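Local coordinates for protein Endonuclease/exonuclease/phosphatase (Leptotrichia buccalis C-1013-b, PDB 3TEB) that probably acts as a metal-dependent nuclease of the endonuclease/exonuclease/phosphatase family, at residues D107-Q115 / E152-I161. Residues are numbered along the deposited sequence; the frame is centred on the assembly and turned at random.
Sequences DEFYCTFAQ and EDMGKNIQTI
In this DNase I-like fold, edge strand 105-110 and the loop that follows it meet one side of helix 154-162 and Glu152 ahead of it. The helix packs over the sheet that this strand forms with strands 124-132 and 135-143. Glu152, just before the helix, holds the loop with both carboxylate oxygens. Glu152 OE1 accepts from Phe113 N at 2.9 Å, and Glu152 OE2 accepts from Ala114 N at 3.2 Å. Both use their syn lone pairs, so the carboxylate spans two successive amides. The chain bends at chi2 (-69°), which brings the acid round to the loop. An alanine here would probably leave the amides of Phe113 and Ala114 without the carboxylate that accepts from both, and the loop freer to move. Thr112 OG1 donates to Ala114 O at 2.6 Å, closing the turn from within; it also accepts from Arg123 N. Asp153 caps the helix, its OD2 taking Lys156 N from above the carboxylate plane. Asn157 CA makes a CA-H...O contact with Cys111 O at 3.3 Å. Farther along, Ile161 CA lies at the edge of the Phe109 ring. Thr160 CG2 approaches Tyr110 O. Beside them, Cys111 CB packs on Ile161 CG1 at 3.6 Å.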
ATOM      1  N   ASP A 107      11.997  -6.994   3.992  1.00 29.68           N
ATOM      2  CA  ASP A 107      12.038  -6.657   5.401  1.00 28.88           C
ATOM      3  C   ASP A 107      10.641  -6.399   5.921  1.00 27.80           C
ATOM      4  O   ASP A 107       9.756  -5.974   5.176  1.00 27.66           O
ATOM      5  CB  ASP A 107      12.951  -5.454   5.656  1.00 29.45           C
ATOM      6  CG  ASP A 107      13.596  -5.480   7.044  1.00 30.92           C
ATOM      7  OD1 ASP A 107      13.102  -6.233   7.926  1.00 32.11           O
ATOM      8  OD2 ASP A 107      14.593  -4.738   7.257  1.00 32.66           O
ATOM      9  N   GLU A 108      10.464  -6.697   7.204  1.00 26.85           N
ATOM     10  CA  GLU A 108       9.244  -6.456   7.948  1.00 25.81           C
ATOM     11  C   GLU A 108       9.705  -5.823   9.239  1.00 25.06           C
ATOM     12  O   GLU A 108      10.514  -6.418   9.958  1.00 25.16           O
ATOM     13  CB  GLU A 108       8.571  -7.784   8.254  1.00 25.81           C
ATOM     14  CG  GLU A 108       8.231  -8.588   7.015  1.00 28.46           C
ATOM     15  CD  GLU A 108       7.993 -10.067   7.292  1.00 32.47           C
ATOM     16  OE1 GLU A 108       7.645 -10.432   8.450  1.00 34.52           O
ATOM     17  OE2 GLU A 108       8.146 -10.873   6.337  1.00 34.64           O
ATOM     18  N   PHE A 109       9.222  -4.619   9.533  1.00 24.15           N
ATOM     19  CA  PHE A 109       9.666  -3.908  10.736  1.00 23.57           C
ATOM     20  C   PHE A 109       8.666  -2.843  11.149  1.00 23.30           C
ATOM     21  O   PHE A 109       7.842  -2.418  10.337  1.00 23.43           O
ATOM     22  CB  PHE A 109      11.033  -3.257  10.498  1.00 23.67           C
ATOM     23  CG  PHE A 109      11.019  -2.222   9.418  1.00 23.80           C
ATOM     24  CD1 PHE A 109      11.034  -2.595   8.078  1.00 23.95           C
ATOM     25  CD2 PHE A 109      10.957  -0.879   9.734  1.00 23.48           C
ATOM     26  CE1 PHE A 109      10.996  -1.646   7.078  1.00 23.89           C
ATOM     27  CE2 PHE A 109      10.918   0.068   8.740  1.00 23.58           C
ATOM     28  CZ  PHE A 109      10.937  -0.315   7.408  1.00 23.87           C
ATOM     29  N   TYR A 110       8.758  -2.406  12.404  1.00 22.99           N
ATOM     30  CA  TYR A 110       7.909  -1.346  12.918  1.00 22.91           C
ATOM     31  C   TYR A 110       8.487  -0.004  12.579  1.00 23.39           C
ATOM     32  O   TYR A 110       9.649   0.275  12.874  1.00 23.98           O
ATOM     33  CB  TYR A 110       7.732  -1.458  14.433  1.00 22.74           C
ATOM     34  CG  TYR A 110       6.737  -2.532  14.827  1.00 22.46           C
ATOM     35  CD1 TYR A 110       5.375  -2.330  14.660  1.00 22.69           C
ATOM     36  CD2 TYR A 110       7.163  -3.757  15.343  1.00 21.41           C
ATOM     37  CE1 TYR A 110       4.470  -3.314  15.005  1.00 22.45           C
ATOM     38  CE2 TYR A 110       6.269  -4.742  15.687  1.00 21.02           C
ATOM     39  CZ  TYR A 110       4.920  -4.525  15.517  1.00 21.45           C
ATOM     40  OH  TYR A 110       4.002  -5.503  15.850  1.00 20.62           O
ATOM     41  N   CYS A 111       7.678   0.837  11.953  1.00 23.68           N
ATOM     42  CA  CYS A 111       8.069   2.215  11.736  1.00 24.01           C
ATOM     43  C   CYS A 111       7.587   3.123  12.883  1.00 23.93           C
ATOM     44  O   CYS A 111       7.833   4.327  12.885  1.00 24.42           O
ATOM     45  CB  CYS A 111       7.523   2.699  10.402  1.00 24.02           C
ATOM     46  SG  CYS A 111       5.769   3.056  10.458  1.00 25.53           S
ATOM     47  N   THR A 112       6.904   2.551  13.860  1.00 23.44           N
ATOM     48  CA  THR A 112       6.344   3.344  14.941  1.00 23.24           C
ATOM     49  C   THR A 112       7.079   3.110  16.259  1.00 23.14           C
ATOM     50  O   THR A 112       7.827   2.141  16.406  1.00 23.15           O
ATOM     51  CB  THR A 112       4.855   3.028  15.106  1.00 23.16           C
ATOM     52  OG1 THR A 112       4.689   1.614  15.246  1.00 23.39           O
ATOM     53  CG2 THR A 112       4.097   3.472  13.886  1.00 22.88           C
ATOM     54  N   PHE A 113       6.878   4.007  17.215  1.00 23.08           N
ATOM     55  CA  PHE A 113       7.392   3.785  18.552  1.00 23.07           C
ATOM     56  C   PHE A 113       6.679   2.593  19.213  1.00 22.97           C
ATOM     57  O   PHE A 113       7.332   1.718  19.797  1.00 22.91           O
ATOM     58  CB  PHE A 113       7.265   5.042  19.406  1.00 23.27           C
ATOM     59  CG  PHE A 113       7.756   4.866  20.813  1.00 23.50           C
ATOM     60  CD1 PHE A 113       9.109   4.996  21.111  1.00 23.34           C
ATOM     61  CD2 PHE A 113       6.861   4.560  21.843  1.00 23.99           C
ATOM     62  CE1 PHE A 113       9.573   4.825  22.408  1.00 24.03           C
ATOM     63  CE2 PHE A 113       7.309   4.388  23.157  1.00 24.40           C
ATOM     64  CZ  PHE A 113       8.673   4.527  23.439  1.00 24.60           C
ATOM     65  N   ALA A 114       5.349   2.566  19.121  1.00 22.68           N
ATOM     66  CA  ALA A 114       4.563   1.415  19.559  1.00 22.32           C
ATOM     67  C   ALA A 114       4.927   0.197  18.726  1.00 22.00           C
ATOM     68  O   ALA A 114       5.006   0.285  17.500  1.00 22.17           O
ATOM     69  CB  ALA A 114       3.097   1.701  19.409  1.00 22.43           C
ATOM     70  N   GLN A 115       5.153  -0.932  19.393  1.00 21.45           N
ATOM     71  CA  GLN A 115       5.511  -2.172  18.717  1.00 21.00           C
ATOM     72  C   GLN A 115       4.825  -3.381  19.332  1.00 20.99           C
ATOM     73  O   GLN A 115       5.282  -4.502  19.162  1.00 21.12           O
ATOM     74  CB  GLN A 115       7.014  -2.374  18.784  1.00 20.76           C
ATOM     75  CG  GLN A 115       7.766  -1.295  18.102  1.00 21.22           C
ATOM     76  CD  GLN A 115       9.237  -1.377  18.314  1.00 21.70           C
ATOM     77  OE1 GLN A 115       9.764  -2.407  18.699  1.00 23.13           O
ATOM     78  NE2 GLN A 115       9.917  -0.290  18.052  1.00 22.37           N
ATOM     79  N   GLU A 152       2.413   9.156  18.421  1.00 43.50           N
ATOM     80  CA  GLU A 152       3.351   8.946  17.317  1.00 43.59           C
ATOM     81  C   GLU A 152       3.669  10.233  16.559  1.00 44.64           C
ATOM     82  O   GLU A 152       2.765  11.001  16.218  1.00 45.28           O
ATOM     83  CB  GLU A 152       2.826   7.908  16.326  1.00 43.49           C
ATOM     84  CG  GLU A 152       2.423   6.574  16.931  1.00 43.19           C
ATOM     85  CD  GLU A 152       3.584   5.733  17.460  1.00 42.81           C
ATOM     86  OE1 GLU A 152       4.744   5.897  16.998  1.00 43.00           O
ATOM     87  OE2 GLU A 152       3.304   4.886  18.343  1.00 43.10           O
ATOM     88  N   ASP A 153       4.953  10.451  16.291  1.00 44.71           N
ATOM     89  CA  ASP A 153       5.390  11.527  15.413  1.00 45.99           C
ATOM     90  C   ASP A 153       5.567  11.002  13.987  1.00 45.79           C
ATOM     91  O   ASP A 153       6.479  10.218  13.709  1.00 45.46           O
ATOM     92  CB  ASP A 153       6.698  12.135  15.923  1.00 46.40           C
ATOM     93  CG  ASP A 153       7.228  13.232  15.018  1.00 49.01           C
ATOM     94  OD1 ASP A 153       6.572  14.284  14.894  1.00 51.87           O
ATOM     95  OD2 ASP A 153       8.308  13.051  14.429  1.00 51.06           O
HETATM   96  N   MSE A 154       4.686  11.436  13.092  1.00 45.83           N
HETATM   97  CA  MSE A 154       4.715  11.027  11.686  1.00 45.53           C
HETATM   98  C   MSE A 154       6.073  11.309  11.017  1.00 45.00           C
HETATM   99  O   MSE A 154       6.560  10.512  10.209  1.00 45.06           O
HETATM  100  CB  MSE A 154       3.574  11.718  10.936  1.00 46.18           C
HETATM  101  CG  MSE A 154       3.668  11.706   9.411  1.00 47.13           C
HETATM  102 SE   MSE A 154       2.558  10.368   8.528  0.75 48.55          SE
HETATM  103  CE  MSE A 154       0.775  11.023   9.033  1.00 48.14           C
ATOM    104  N   GLY A 155       6.683  12.437  11.360  1.00 40.83           N
ATOM    105  CA  GLY A 155       8.016  12.746  10.872  1.00 40.19           C
ATOM    106  C   GLY A 155       9.013  11.657  11.221  1.00 39.38           C
ATOM    107  O   GLY A 155       9.592  11.028  10.329  1.00 39.37           O
ATOM    108  N   LYS A 156       9.196  11.432  12.523  1.00 38.97           N
ATOM    109  CA  LYS A 156      10.083  10.397  13.053  1.00 38.03           C
ATOM    110  C   LYS A 156       9.842   9.039  12.400  1.00 35.80           C
ATOM    111  O   LYS A 156      10.778   8.352  11.996  1.00 35.31           O
ATOM    112  CB  LYS A 156       9.895  10.263  14.567  1.00 39.25           C
ATOM    113  CG  LYS A 156      10.731  11.210  15.439  1.00 43.03           C
ATOM    114  CD  LYS A 156      11.030  10.536  16.800  1.00 47.95           C
ATOM    115  CE  LYS A 156      11.587  11.505  17.849  1.00 51.64           C
ATOM    116  NZ  LYS A 156      10.522  12.410  18.391  1.00 53.46           N
ATOM    117  N   ASN A 157       8.574   8.661  12.307  1.00 34.10           N
ATOM    118  CA  ASN A 157       8.201   7.379  11.727  1.00 32.41           C
ATOM    119  C   ASN A 157       8.682   7.238  10.289  1.00 31.70           C
ATOM    120  O   ASN A 157       9.270   6.208   9.919  1.00 31.43           O
ATOM    121  CB  ASN A 157       6.690   7.164  11.817  1.00 32.04           C
ATOM    122  CG  ASN A 157       6.200   7.026  13.251  1.00 32.40           C
ATOM    123  OD1 ASN A 157       6.993   6.938  14.188  1.00 33.22           O
ATOM    124  ND2 ASN A 157       4.883   7.008  13.426  1.00 32.64           N
ATOM    125  N   ILE A 158       8.445   8.277   9.489  1.00 31.31           N
ATOM    126  CA  ILE A 158       8.904   8.279   8.108  1.00 31.01           C
ATOM    127  C   ILE A 158      10.437   8.194   8.050  1.00 31.55           C
ATOM    128  O   ILE A 158      10.989   7.438   7.241  1.00 31.44           O
ATOM    129  CB  ILE A 158       8.342   9.477   7.310  1.00 30.96           C
ATOM    130  CG1 ILE A 158       6.849   9.270   7.055  1.00 30.10           C
ATOM    131  CG2 ILE A 158       9.078   9.645   5.979  1.00 30.80           C
ATOM    132  CD1 ILE A 158       6.164  10.429   6.428  1.00 29.42           C
ATOM    133  N   GLN A 159      11.113   8.935   8.929  1.00 32.17           N
ATOM    134  CA  GLN A 159      12.562   8.829   9.055  1.00 32.95           C
ATOM    135  C   GLN A 159      13.012   7.379   9.341  1.00 32.43           C
ATOM    136  O   GLN A 159      13.982   6.904   8.751  1.00 32.78           O
ATOM    137  CB  GLN A 159      13.103   9.805  10.110  1.00 33.93           C
ATOM    138  CG  GLN A 159      13.206  11.261   9.653  1.00 36.13           C
ATOM    139  CD  GLN A 159      14.002  11.452   8.338  1.00 38.78           C
ATOM    140  OE1 GLN A 159      13.539  12.134   7.415  1.00 38.94           O
ATOM    141  NE2 GLN A 159      15.199  10.855   8.259  1.00 39.46           N
ATOM    142  N   THR A 160      12.305   6.668  10.220  1.00 31.24           N
ATOM    143  CA  THR A 160      12.591   5.250  10.431  1.00 30.12           C
ATOM    144  C   THR A 160      12.500   4.441   9.133  1.00 29.40           C
ATOM    145  O   THR A 160      13.373   3.627   8.860  1.00 29.48           O
ATOM    146  CB  THR A 160      11.666   4.626  11.487  1.00 29.92           C
ATOM    147  OG1 THR A 160      11.775   5.362  12.701  1.00 30.44           O
ATOM    148  CG2 THR A 160      12.036   3.176  11.757  1.00 29.29           C
ATOM    149  N   ILE A 161      11.449   4.650   8.341  1.00 28.67           N
ATOM    150  CA  ILE A 161      11.324   3.922   7.084  1.00 28.42           C
ATOM    151  C   ILE A 161      12.542   4.233   6.209  1.00 29.54           C
ATOM    152  O   ILE A 161      13.261   3.325   5.759  1.00 29.29           O
ATOM    153  CB  ILE A 161      10.000   4.245   6.344  1.00 27.79           C
ATOM    154  CG1 ILE A 161       8.797   3.755   7.159  1.00 27.30           C
ATOM    155  CG2 ILE A 161       9.971   3.599   4.968  1.00 27.12           C
ATOM    156  CD1 ILE A 161       7.438   4.335   6.712  1.00 26.89           C
TER